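Local structure of 2-c-methyl-d-erythritol 4-phosphate cytidylyltransferase (Streptococcus pneumoniae, 2VSH) at residues Gln132-Val137 with Asp207-Lys212; Val52-Asp57 with Ile77-Gly82; His1-Gly6 with Pro45-Ile50; Asp181-Leu186 with Cys198-Ile203; Thr139-Val144 with Leu165-Thr170. The protein catalyses transfer of the cytidylyl group of CTP to D-ribitol 5-phosphate, giving CDP-activated ribitol for teichoic acid precursors. One frame throughout, in Å; residues are numbered along the deposited sequence.

Contact 1. Residues Gln132-Val137 with Asp207-Lys212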
# COMPACT_ATOMS: atom_id res chain seq x y z
N GLN A 132 -10.64 19.32 18.37
CA GLN A 132 -11.22 20.50 19.01
C GLN A 132 -11.77 21.50 18.00
O GLN A 132 -12.82 22.09 18.22
CB GLN A 132 -10.21 21.19 19.94
CG GLN A 132 -9.69 20.29 21.06
CD GLN A 132 -8.60 20.94 21.90
OE1 GLN A 132 -8.45 22.17 21.94
NE2 GLN A 132 -7.82 20.11 22.60
N ASN A 133 -11.09 21.66 16.87
CA ASN A 133 -11.54 22.64 15.87
C ASN A 133 -12.03 22.04 14.55
O ASN A 133 -12.26 22.77 13.59
CB ASN A 133 -10.47 23.72 15.65
CG ASN A 133 -9.12 23.31 16.19
OD1 ASN A 133 -8.66 22.17 15.96
ND2 ASN A 133 -8.48 24.20 16.93
N HIS A 134 -12.22 20.73 14.51
CA HIS A 134 -12.72 20.10 13.29
C HIS A 134 -13.82 19.09 13.59
O HIS A 134 -14.06 18.77 14.75
CB HIS A 134 -11.57 19.51 12.48
CG HIS A 134 -10.47 20.49 12.21
ND1 HIS A 134 -10.59 21.50 11.28
CD2 HIS A 134 -9.25 20.64 12.76
CE1 HIS A 134 -9.48 22.22 11.25
NE2 HIS A 134 -8.64 21.71 12.14
N ASP A 135 -14.51 18.63 12.55
CA ASP A 135 -15.59 17.66 12.74
C ASP A 135 -15.01 16.29 13.05
O ASP A 135 -15.53 15.56 13.92
CB ASP A 135 -16.49 17.62 11.52
CG ASP A 135 -17.26 18.91 11.33
OD1 ASP A 135 -17.82 19.40 12.33
OD2 ASP A 135 -17.31 19.43 10.21
N ALA A 136 -13.92 15.95 12.37
CA ALA A 136 -13.25 14.68 12.59
C ALA A 136 -11.77 14.77 12.22
O ALA A 136 -11.33 15.78 11.68
CB ALA A 136 -13.95 13.55 11.81
N VAL A 137 -11.02 13.73 12.55
CA VAL A 137 -9.58 13.68 12.25
C VAL A 137 -9.27 12.31 11.69
O VAL A 137 -9.74 11.30 12.20
CB VAL A 137 -8.72 13.90 13.54
CG1 VAL A 137 -7.22 14.04 13.17
CG2 VAL A 137 -9.19 15.12 14.31
N ASP A 207 -15.93 18.66 8.00
CA ASP A 207 -14.53 19.07 8.01
C ASP A 207 -13.65 18.02 8.71
O ASP A 207 -13.65 17.93 9.94
CB ASP A 207 -14.41 20.43 8.69
CG ASP A 207 -12.96 20.92 8.82
OD1 ASP A 207 -12.67 21.69 9.77
OD2 ASP A 207 -12.11 20.55 7.98
N VAL A 208 -12.93 17.22 7.92
CA VAL A 208 -12.07 16.17 8.44
C VAL A 208 -10.60 16.58 8.24
O VAL A 208 -10.07 16.54 7.12
CB VAL A 208 -12.34 14.78 7.79
CG1 VAL A 208 -11.60 13.68 8.55
CG2 VAL A 208 -13.85 14.46 7.74
N ALA A 209 -9.96 16.97 9.34
CA ALA A 209 -8.56 17.38 9.35
C ALA A 209 -7.63 16.18 9.20
O ALA A 209 -7.99 15.06 9.59
CB ALA A 209 -8.24 18.09 10.66
N LEU A 210 -6.45 16.42 8.62
CA LEU A 210 -5.44 15.39 8.52
C LEU A 210 -4.53 15.44 9.75
O LEU A 210 -4.04 16.50 10.12
CB LEU A 210 -4.60 15.58 7.24
CG LEU A 210 -5.36 15.60 5.90
CD1 LEU A 210 -4.40 15.78 4.72
CD2 LEU A 210 -6.22 14.36 5.73
N ALA A 211 -4.32 14.29 10.40
CA ALA A 211 -3.28 14.16 11.43
C ALA A 211 -2.13 13.35 10.85
O ALA A 211 -2.33 12.47 10.02
CB ALA A 211 -3.82 13.50 12.70
N LYS A 212 -0.92 13.67 11.29
CA LYS A 212 0.29 13.05 10.79
C LYS A 212 0.43 11.68 11.42
O LYS A 212 0.53 11.55 12.65
CB LYS A 212 1.50 13.96 11.09
CG LYS A 212 2.88 13.37 10.81
CD LYS A 212 3.99 14.41 11.14
CE LYS A 212 5.26 13.77 11.73
NZ LYS A 212 5.85 12.72 10.86
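Asp207 opens the pairing with four hydrogen bonds from three groups to the loop that leads into strand 136-142. Its amide hydrogen points almost straight at Asp135, whose OD2 receives it on the anti lone pair at 2.7 Å from Asp207 N. Its carbonyl oxygen takes two donors, with Asp135 N at 2.8 Å and Ala136 N at 3.1 Å from Asp207 O. With CG anti to the backbone N (chi1 177°), the carboxylate reaches the imidazole edge: His134 ND1 donates to Asp207 OD1 at 2.6 Å, the acceptor lying in the ring plane while the ring stands nearly upright (81°) to the carboxylate. A histidine held so would probably be favoured in its charged form. Val208 turns to the same face as Ala136, and its CG1 lies 4.0 Å from Ala136 CB; behind them stands Phe201. Ala209 returns the strand bond, its N donating to Ala136 O at 3.0 Å, and lays its methyl over one face of His134, a CH-pi contact with CB 3.8 Å from the ring centroid. Ala211 then presses its CB on Val137 CG1 at 3.5 Å, a tight fit on the face covered by helix 121-133. Backbone bonds from Val208 and Leu210 to the second subunit continue the edge outward. Parallel pairing of this kind, backed by helices, is characteristic of the Rossmann-like alpha/beta core of GT-A nucleotidyltransferases.

Contact 2. Residues Val52-Asp57 with Ile77-Gly82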
# COMPACT_ATOMS: atom_id res chain seq x y z
N VAL A 52 -12.82 -1.25 24.39
CA VAL A 52 -12.34 -2.21 23.39
C VAL A 52 -13.49 -3.05 22.84
O VAL A 52 -14.16 -3.77 23.58
CB VAL A 52 -11.27 -3.16 23.98
CG1 VAL A 52 -10.49 -3.86 22.86
CG2 VAL A 52 -10.30 -2.41 24.91
N GLY A 53 -13.70 -2.96 21.53
CA GLY A 53 -14.74 -3.73 20.85
C GLY A 53 -14.17 -5.04 20.35
O GLY A 53 -13.31 -5.05 19.49
N VAL A 54 -14.66 -6.14 20.90
CA VAL A 54 -14.17 -7.48 20.54
C VAL A 54 -15.35 -8.32 20.05
O VAL A 54 -16.49 -8.11 20.46
CB VAL A 54 -13.46 -8.14 21.77
CG1 VAL A 54 -13.16 -9.57 21.52
CG2 VAL A 54 -12.16 -7.41 22.09
N HIS A 55 -15.07 -9.28 19.17
CA HIS A 55 -16.07 -10.25 18.76
C HIS A 55 -16.66 -10.88 20.02
O HIS A 55 -15.92 -11.22 20.95
CB HIS A 55 -15.42 -11.30 17.85
CG HIS A 55 -16.35 -12.36 17.36
ND1 HIS A 55 -16.95 -13.28 18.20
CD2 HIS A 55 -16.77 -12.66 16.11
CE1 HIS A 55 -17.69 -14.10 17.49
NE2 HIS A 55 -17.60 -13.75 16.22
N GLY A 56 -17.98 -11.01 20.05
CA GLY A 56 -18.69 -11.53 21.22
C GLY A 56 -18.14 -12.82 21.81
O GLY A 56 -18.17 -13.01 23.03
N ASP A 57 -17.63 -13.71 20.96
CA ASP A 57 -17.06 -14.97 21.43
C ASP A 57 -15.72 -14.82 22.15
O ASP A 57 -15.30 -15.73 22.87
CB ASP A 57 -16.91 -15.97 20.28
CG ASP A 57 -18.24 -16.56 19.83
OD1 ASP A 57 -18.35 -16.87 18.63
OD2 ASP A 57 -19.17 -16.72 20.66
N ILE A 77 -10.33 0.11 31.66
CA ILE A 77 -10.60 -0.60 30.42
C ILE A 77 -11.99 -1.22 30.45
O ILE A 77 -12.36 -1.85 31.44
CB ILE A 77 -9.53 -1.67 30.14
CG1 ILE A 77 -8.15 -0.99 30.00
CG2 ILE A 77 -9.88 -2.47 28.87
CD1 ILE A 77 -6.96 -1.87 30.26
N ILE A 78 -12.76 -1.01 29.38
CA ILE A 78 -14.07 -1.64 29.21
C ILE A 78 -14.00 -2.51 27.95
O ILE A 78 -13.74 -2.00 26.87
CB ILE A 78 -15.23 -0.59 29.10
CG1 ILE A 78 -15.41 0.17 30.42
CG2 ILE A 78 -16.55 -1.25 28.70
CD1 ILE A 78 -16.25 1.47 30.32
N ILE A 79 -14.17 -3.82 28.14
CA ILE A 79 -14.35 -4.74 27.01
C ILE A 79 -15.84 -4.83 26.66
O ILE A 79 -16.68 -5.06 27.54
CB ILE A 79 -13.80 -6.17 27.32
CG1 ILE A 79 -12.37 -6.10 27.86
CG2 ILE A 79 -13.87 -7.06 26.06
CD1 ILE A 79 -11.30 -5.53 26.88
N THR A 80 -16.16 -4.64 25.39
CA THR A 80 -17.56 -4.75 24.94
C THR A 80 -17.66 -5.51 23.62
O THR A 80 -16.67 -5.65 22.90
CB THR A 80 -18.27 -3.36 24.88
OG1 THR A 80 -19.70 -3.54 24.81
CG2 THR A 80 -17.79 -2.51 23.68
N LYS A 81 -18.85 -6.04 23.34
CA LYS A 81 -19.10 -6.76 22.10
C LYS A 81 -19.05 -5.83 20.90
O LYS A 81 -19.81 -4.86 20.83
CB LYS A 81 -20.44 -7.49 22.17
CG LYS A 81 -20.68 -8.43 21.01
CD LYS A 81 -21.98 -9.19 21.18
CE LYS A 81 -22.34 -9.94 19.90
NZ LYS A 81 -23.57 -10.77 20.04
N GLY A 82 -18.14 -6.12 19.97
CA GLY A 82 -18.08 -5.40 18.70
C GLY A 82 -19.15 -5.88 17.73
O GLY A 82 -20.06 -6.64 18.09
O HOH W 1 -19.52 -10.01 17.62
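Val52 is the bump about which this parallel pair, the two strands of a beta-alpha-beta crossover through helix 59-69, is shaped. Its CG2 meets two isoleucines of the neighbouring strand, 4.0 Å from Ile77 CG2 and also against the tip of Ile79. Ile79 runs alongside Val52, and its two bends (chi1 -50°, chi2 -64°) fold the chain back so that CD1 rests 3.7 Å from Val52 CB. Helices 33-42 and 59-69 pack on this isoleucine-valine surface. Further along, bulk gives way to bare backbone: Gly53 and Gly82 bring their CA atoms within 4.3 Å, with no side chain on either to hold the strands apart. Thr80 puts its CG2 in the crowded position between backbone N and carbonyl carbon, over Val52 O at 3.8 Å. Where strand 50-54 has ended, the extended chain of Lys81 passes Gly56, its CG 3.7 Å from Gly56 CA. Four straight backbone bonds zip the strands together. The last is the shortest, Gly82 N to Val54 O at 2.6 Å, and it meets the carbonyl from 46° above its plane, as the chain begins to leave the sheet. A water accepts from Gly56 N at 3.0 Å and donates weakly to Gly82 O. Asp57 N donates to His55 ND1, consistent with a neutral ring carrying its proton on NE2. The contact's chemistry is thus greasy at the helix-covered face and polar at the tip, where the chain passes from Gly82 directly into the CTP-binding residues Gly83 to Ser89.

Contact 3. Residues His1-Gly6 with Pro45-Ile50; sequences HMIYAG and PSIEKI
Ile3, Ala5, Ile47 and Ile50 make the apolar centre. Ile3 and Ile47 cross at about a right angle, branch to branch, with Ile3 CG2 3.7 Å from Ile47 CD1. Ala5 offers its single methyl to both arms of Ile50, CB standing 4.1 Å from CG1, and helix 33-42 closes over the pair with Phe41. On the other face, Tyr4 lies alongside Glu48 and Lys49: Tyr4 CE2 is 3.7 Å from Glu48 CG, while Lys49 CB meets the ring edge in its plane. Met2, doubly bent, curls its tip to Glu48, CE 3.5 Å from OE1. That oxygen is hydrogen-bonded to the hydroxyl of Tyr100, and Lys49 NZ to the carbonyl of Glu75. Beneath the side chains, Glu48 N donates along the C=O axis of Ile3 at 2.7 Å from Ile3 O, and Ala5 N donates to Lys49 O at 3.0 Å. Between these bonds residues 45-50 spend one residue more than regular pairing needs. At the outer edge a water accepts from Ile3 N at 2.9 Å and donates to Ser46 O. The arrangement is the irregular start of a parallel strand pair, 3-9 with 50-54, in a Rossmann-like sheet.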
# COMPACT_ATOMS: atom_id res chain seq x y z
N HIS A 1 -15.29 18.21 28.73
CA HIS A 1 -15.84 17.03 28.00
C HIS A 1 -14.94 15.82 28.22
O HIS A 1 -13.81 15.94 28.69
CB HIS A 1 -15.97 17.33 26.51
CG HIS A 1 -14.69 17.75 25.86
ND1 HIS A 1 -13.88 16.87 25.17
CD2 HIS A 1 -14.09 18.96 25.79
CE1 HIS A 1 -12.82 17.52 24.71
NE2 HIS A 1 -12.92 18.79 25.07
N MET A 2 -15.46 14.64 27.89
CA MET A 2 -14.68 13.41 28.01
C MET A 2 -13.98 13.04 26.72
O MET A 2 -14.46 13.36 25.63
CB MET A 2 -15.57 12.26 28.46
CG MET A 2 -16.30 12.46 29.77
SD MET A 2 -15.18 12.45 31.18
CE MET A 2 -16.25 11.71 32.39
N ILE A 3 -12.84 12.35 26.84
CA ILE A 3 -12.16 11.76 25.70
C ILE A 3 -11.97 10.28 26.00
O ILE A 3 -11.43 9.90 27.05
CB ILE A 3 -10.77 12.41 25.43
CG1 ILE A 3 -10.90 13.91 25.20
CG2 ILE A 3 -10.12 11.75 24.23
CD1 ILE A 3 -9.58 14.67 25.37
N TYR A 4 -12.45 9.44 25.09
CA TYR A 4 -12.34 7.99 25.23
C TYR A 4 -11.45 7.43 24.13
O TYR A 4 -11.33 8.02 23.05
CB TYR A 4 -13.73 7.35 25.15
CG TYR A 4 -14.66 7.83 26.26
CD1 TYR A 4 -15.52 8.92 26.07
CD2 TYR A 4 -14.64 7.23 27.50
CE1 TYR A 4 -16.37 9.37 27.11
CE2 TYR A 4 -15.47 7.66 28.53
CZ TYR A 4 -16.33 8.73 28.33
OH TYR A 4 -17.13 9.16 29.36
N ALA A 5 -10.81 6.30 24.41
CA ALA A 5 -10.20 5.52 23.34
C ALA A 5 -11.20 4.45 22.94
O ALA A 5 -11.85 3.84 23.81
CB ALA A 5 -8.87 4.90 23.78
N GLY A 6 -11.33 4.25 21.63
CA GLY A 6 -12.18 3.21 21.04
C GLY A 6 -11.33 2.23 20.24
O GLY A 6 -11.03 2.48 19.07
N PRO A 45 -2.86 10.96 29.99
CA PRO A 45 -3.68 11.44 31.10
C PRO A 45 -5.07 11.95 30.71
O PRO A 45 -5.95 11.99 31.57
CB PRO A 45 -2.84 12.56 31.72
CG PRO A 45 -1.94 13.01 30.64
CD PRO A 45 -1.63 11.76 29.85
N SER A 46 -5.28 12.33 29.45
CA SER A 46 -6.56 12.97 29.09
C SER A 46 -7.66 11.97 28.67
O SER A 46 -8.79 12.37 28.41
CB SER A 46 -6.36 14.06 28.03
OG SER A 46 -5.96 13.53 26.78
N ILE A 47 -7.33 10.68 28.66
CA ILE A 47 -8.28 9.62 28.30
C ILE A 47 -9.06 9.16 29.53
O ILE A 47 -8.46 8.75 30.53
CB ILE A 47 -7.54 8.39 27.67
CG1 ILE A 47 -6.81 8.77 26.37
CG2 ILE A 47 -8.50 7.19 27.43
CD1 ILE A 47 -7.70 9.16 25.21
N GLU A 48 -10.39 9.21 29.46
CA GLU A 48 -11.25 8.76 30.55
C GLU A 48 -11.31 7.22 30.65
O GLU A 48 -10.97 6.66 31.68
CB GLU A 48 -12.66 9.36 30.37
CG GLU A 48 -13.67 8.96 31.43
CD GLU A 48 -13.41 9.51 32.83
OE1 GLU A 48 -14.25 9.22 33.72
OE2 GLU A 48 -12.41 10.23 33.07
N LYS A 49 -11.75 6.56 29.59
CA LYS A 49 -11.79 5.09 29.56
C LYS A 49 -11.24 4.62 28.24
O LYS A 49 -11.29 5.35 27.26
CB LYS A 49 -13.22 4.55 29.69
CG LYS A 49 -13.89 4.76 31.03
CD LYS A 49 -13.17 4.03 32.14
CE LYS A 49 -13.99 4.01 33.41
NZ LYS A 49 -13.11 3.95 34.60
N ILE A 50 -10.76 3.37 28.22
CA ILE A 50 -10.34 2.71 27.00
C ILE A 50 -11.34 1.61 26.71
O ILE A 50 -11.45 0.64 27.46
CB ILE A 50 -8.91 2.12 27.15
CG1 ILE A 50 -7.92 3.27 27.38
CG2 ILE A 50 -8.53 1.36 25.89
CD1 ILE A 50 -6.66 2.85 28.11
O HOH W 2 -11.31 12.78 29.21

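Contact 4. Residues Asp181-Leu186 with Cys198-Ile203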
# COMPACT_ATOMS: atom_id res chain seq x y z
N ASP A 181 -25.27 10.28 14.95
CA ASP A 181 -26.20 10.99 14.08
C ASP A 181 -25.99 10.70 12.58
O ASP A 181 -26.95 10.40 11.87
CB ASP A 181 -26.15 12.49 14.37
CG ASP A 181 -26.71 12.83 15.75
OD1 ASP A 181 -27.40 11.96 16.33
OD2 ASP A 181 -26.48 13.96 16.24
N LEU A 182 -24.75 10.80 12.11
CA LEU A 182 -24.46 10.61 10.69
C LEU A 182 -24.60 9.16 10.25
O LEU A 182 -25.17 8.88 9.19
CB LEU A 182 -23.05 11.09 10.37
CG LEU A 182 -22.78 12.59 10.51
CD1 LEU A 182 -21.36 12.83 10.07
CD2 LEU A 182 -23.78 13.41 9.67
N TYR A 183 -24.06 8.24 11.05
CA TYR A 183 -24.16 6.81 10.77
C TYR A 183 -25.61 6.36 10.78
O TYR A 183 -26.00 5.53 9.95
CB TYR A 183 -23.36 6.04 11.81
CG TYR A 183 -23.36 4.54 11.64
CD1 TYR A 183 -22.69 3.93 10.58
CD2 TYR A 183 -24.02 3.72 12.56
CE1 TYR A 183 -22.69 2.55 10.44
CE2 TYR A 183 -24.01 2.33 12.42
CZ TYR A 183 -23.35 1.76 11.36
OH TYR A 183 -23.35 0.39 11.23
N GLY A 184 -26.39 6.91 11.71
CA GLY A 184 -27.80 6.59 11.85
C GLY A 184 -28.64 6.99 10.66
O GLY A 184 -29.71 6.44 10.46
N SER A 185 -28.13 7.94 9.86
CA SER A 185 -28.87 8.47 8.71
C SER A 185 -28.65 7.64 7.44
O SER A 185 -29.17 7.99 6.38
CB SER A 185 -28.46 9.92 8.45
OG SER A 185 -27.21 9.96 7.79
N LEU A 186 -27.91 6.54 7.55
CA LEU A 186 -27.53 5.74 6.39
C LEU A 186 -28.41 4.51 6.23
O LEU A 186 -28.77 3.88 7.21
CB LEU A 186 -26.05 5.32 6.47
CG LEU A 186 -24.98 6.42 6.52
CD1 LEU A 186 -23.60 5.84 6.74
CD2 LEU A 186 -25.01 7.32 5.27
N CYS A 198 -14.36 8.02 8.68
CA CYS A 198 -14.08 9.34 8.12
C CYS A 198 -14.83 9.61 6.81
O CYS A 198 -15.28 10.73 6.57
CB CYS A 198 -12.58 9.56 7.96
SG CYS A 198 -11.74 9.69 9.58
N LYS A 199 -14.97 8.59 5.98
CA LYS A 199 -15.75 8.68 4.72
C LYS A 199 -17.18 9.19 4.95
O LYS A 199 -17.70 9.98 4.17
CB LYS A 199 -15.76 7.32 4.00
CG LYS A 199 -16.59 7.23 2.72
CD LYS A 199 -16.21 8.29 1.69
CE LYS A 199 -16.96 8.12 0.38
NZ LYS A 199 -16.44 6.95 -0.41
N ILE A 200 -17.80 8.74 6.04
CA ILE A 200 -19.16 9.15 6.38
C ILE A 200 -19.20 10.64 6.67
O ILE A 200 -20.10 11.32 6.22
CB ILE A 200 -19.71 8.36 7.59
CG1 ILE A 200 -19.76 6.86 7.27
CG2 ILE A 200 -21.09 8.87 8.02
CD1 ILE A 200 -20.08 6.01 8.49
N PHE A 201 -18.21 11.14 7.43
CA PHE A 201 -18.10 12.59 7.69
C PHE A 201 -17.83 13.35 6.38
O PHE A 201 -18.46 14.37 6.12
CB PHE A 201 -17.01 12.89 8.75
CG PHE A 201 -17.43 12.55 10.18
CD1 PHE A 201 -17.40 11.23 10.64
CD2 PHE A 201 -17.82 13.56 11.06
CE1 PHE A 201 -17.78 10.91 11.97
CE2 PHE A 201 -18.20 13.26 12.39
CZ PHE A 201 -18.19 11.92 12.84
N VAL A 202 -16.90 12.84 5.57
CA VAL A 202 -16.53 13.50 4.30
C VAL A 202 -17.73 13.66 3.34
O VAL A 202 -17.99 14.77 2.83
CB VAL A 202 -15.31 12.79 3.63
CG1 VAL A 202 -15.09 13.24 2.22
CG2 VAL A 202 -14.05 13.03 4.45
N ILE A 203 -18.47 12.58 3.14
CA ILE A 203 -19.60 12.57 2.21
C ILE A 203 -20.79 13.40 2.70
O ILE A 203 -21.60 13.86 1.90
CB ILE A 203 -20.03 11.12 1.80
CG1 ILE A 203 -20.82 11.16 0.49
CG2 ILE A 203 -20.80 10.40 2.91
CD1 ILE A 203 -20.95 9.81 -0.18
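Three side chains, all with the first branch atom anti to the carbonyl carbon, set up this helix-helix contact. Leu182 (chi1 -67°) continues extended and sends CD1 across; Phe201 (chi1 -75°) swings its ring round to receive it; Ile200, extended to CD1, fills the middle. Leu182 CD1 stands over one face of the Phe201 ring, 3.9 Å from its centroid and only 16° off the normal, a well-placed CH-pi contact that shifts slightly to the CD2 rim. Ile200 divides its branches among three partners. Its CG2 rests against Leu182, 3.8 Å from CB, while Ile200 CD1 lies 3.9 Å from Leu186 CD1. The same CD1 reaches the edge of the Tyr183 ring, near its plane, at 3.9 Å from CD1 of that tyrosine. The Tyr183 ring, with CG anti to the backbone N, presents its edge there. At the closing turn Leu182 O accepts both Ser185 N at 3.2 Å and, on a lone pair in the carbonyl plane, Ser185 OG at 2.7 Å, and Leu186 N bonds back to Tyr183 O. The serine hydroxyl is bonded to Lys204 as well. Around the pair, Phe201 leans on Val208 and Ala136 of the sheet, and Phe174 meets its ring; Tyr183 packs on Asn87, with a weak bond to Thr88. This is aliphatic-aromatic packing between two helices of the alpha/beta fold, one of them (197-203) lying on the sheet, its tyrosine partner reaching residues that bind CTP.

Contact 5. Residues Thr139-Val144 with Leu165-Thr170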
# COMPACT_ATOMS: atom_id res chain seq x y z
N THR A 139 -5.92 10.00 10.64
CA THR A 139 -4.46 9.90 10.68
C THR A 139 -3.96 9.30 9.38
O THR A 139 -4.32 8.16 9.02
CB THR A 139 -3.96 9.10 11.89
OG1 THR A 139 -4.62 9.55 13.07
CG2 THR A 139 -2.49 9.32 12.09
N VAL A 140 -3.12 10.05 8.69
CA VAL A 140 -2.62 9.65 7.39
C VAL A 140 -1.11 9.88 7.25
O VAL A 140 -0.51 10.64 8.01
CB VAL A 140 -3.35 10.41 6.24
CG1 VAL A 140 -4.87 10.25 6.35
CG2 VAL A 140 -2.97 11.91 6.24
N VAL A 141 -0.53 9.21 6.26
CA VAL A 141 0.83 9.48 5.79
C VAL A 141 0.78 9.70 4.27
O VAL A 141 -0.19 9.30 3.62
CB VAL A 141 1.82 8.31 6.11
CG1 VAL A 141 2.11 8.25 7.59
CG2 VAL A 141 1.30 6.97 5.60
N GLU A 142 1.80 10.34 3.71
CA GLU A 142 1.89 10.44 2.26
C GLU A 142 1.91 9.06 1.62
O GLU A 142 2.65 8.18 2.07
CB GLU A 142 3.13 11.23 1.83
CG GLU A 142 3.08 12.70 2.20
CD GLU A 142 4.29 13.47 1.73
OE1 GLU A 142 5.11 12.93 0.94
OE2 GLU A 142 4.43 14.65 2.15
N ALA A 143 1.09 8.88 0.59
CA ALA A 143 1.05 7.63 -0.16
C ALA A 143 2.35 7.46 -0.92
O ALA A 143 2.83 8.40 -1.55
CB ALA A 143 -0.14 7.60 -1.09
N VAL A 144 2.94 6.26 -0.84
CA VAL A 144 4.21 5.96 -1.51
C VAL A 144 4.00 4.93 -2.62
O VAL A 144 4.79 4.84 -3.56
CB VAL A 144 5.30 5.51 -0.49
CG1 VAL A 144 6.56 5.01 -1.21
CG2 VAL A 144 5.66 6.65 0.45
N LEU A 165 -2.53 12.29 -2.71
CA LEU A 165 -2.92 11.01 -2.13
C LEU A 165 -2.17 10.72 -0.84
O LEU A 165 -0.99 11.03 -0.70
CB LEU A 165 -2.74 9.86 -3.14
CG LEU A 165 -3.50 9.97 -4.48
CD1 LEU A 165 -3.17 8.79 -5.40
CD2 LEU A 165 -5.02 10.10 -4.27
N TYR A 166 -2.90 10.13 0.10
CA TYR A 166 -2.38 9.79 1.42
C TYR A 166 -2.79 8.37 1.72
O TYR A 166 -3.85 7.92 1.25
CB TYR A 166 -2.96 10.74 2.47
CG TYR A 166 -2.49 12.18 2.30
CD1 TYR A 166 -3.15 13.05 1.44
CD2 TYR A 166 -1.38 12.66 3.00
CE1 TYR A 166 -2.72 14.36 1.27
CE2 TYR A 166 -0.94 13.96 2.85
CZ TYR A 166 -1.62 14.81 1.98
OH TYR A 166 -1.19 16.11 1.82
N GLN A 167 -1.94 7.64 2.43
CA GLN A 167 -2.33 6.34 2.97
C GLN A 167 -3.06 6.56 4.29
O GLN A 167 -2.54 7.22 5.21
CB GLN A 167 -1.11 5.44 3.18
CG GLN A 167 -1.40 4.15 3.95
CD GLN A 167 -0.15 3.50 4.52
OE1 GLN A 167 0.04 3.46 5.74
NE2 GLN A 167 0.71 3.00 3.65
N GLY A 168 -4.29 6.04 4.37
CA GLY A 168 -5.12 6.19 5.55
C GLY A 168 -4.67 5.24 6.63
O GLY A 168 -4.46 4.06 6.37
N GLN A 169 -4.53 5.76 7.84
CA GLN A 169 -4.19 4.94 8.99
C GLN A 169 -5.26 5.15 10.04
O GLN A 169 -6.33 5.66 9.72
CB GLN A 169 -2.81 5.33 9.54
CG GLN A 169 -1.67 5.30 8.52
CD GLN A 169 -0.31 5.57 9.16
OE1 GLN A 169 -0.20 6.35 10.12
NE2 GLN A 169 0.72 4.92 8.64
N THR A 170 -4.98 4.75 11.27
CA THR A 170 -5.77 5.20 12.42
C THR A 170 -4.78 5.76 13.45
O THR A 170 -3.59 5.46 13.36
CB THR A 170 -6.73 4.10 12.97
OG1 THR A 170 -6.01 3.09 13.70
CG2 THR A 170 -7.58 3.47 11.85
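The Tyr166 ring carries the flat surface of this pair: Val141 O lies at its edge, near the ring plane, 3.6 Å from Tyr166 CD2, and Val140 sets CG2 obliquely against it, 3.7 Å from CD2. CG2 of that valine occupies the crowded position between backbone N and carbonyl carbon, which turns it to the tyrosine. On the opposite face of the sheet, two amides meet beside Val141. Gln167 runs parallel to the valine, with OE1 3.7 Å from Val141 CG2, and Gln169 crosses it at about a right angle; Gln169 NE2 donates weakly to Gln167 OE1 and makes its stronger bond to Glu214 O. The strands are antiparallel and strongly twisted, their axes 140° apart, and this region leaves the main Rossmann-like sheet as an arm that pairs with a strand of the second subunit through Leu165 and Tyr166. Val141 and Gln167 form the hydrogen-bonded pair, with Val141 N 3.0 Å from Gln167 O and Gln167 N 2.7 Å from Val141 O. Beyond it, Gln169 N donates to Thr139 O at 2.7 Å. At the outer end Ala143 N reaches Leu165 O at a longer 3.3 Å, from above the carbonyl plane, and its methyl touches Leu165 CB.

Four of the contacts lie on one seven-stranded mixed sheet, contact 3 at the entry to strand 50-54, while contact 4 pairs two helices, of which 197-203 packs on it. Contacts 1 and 2 sit at its two ends within the chain, their centres 26 Å apart. Along the chain contact 3 closes first, then contact 2; contacts 5 and 4 follow, both between the segments of contact 1. Contacts 2 and 3 touch through Ile78 and Ile50. Contacts 1 and 5 share strand 136-142, and contact 4 meets contact 1 through Phe201 and Val202. CTP-binding residues approach contacts 2, 4 and 5, and the second subunit meets 1, 4 and 5, so one fold carries nucleotide-binding residues and part of the subunit interface.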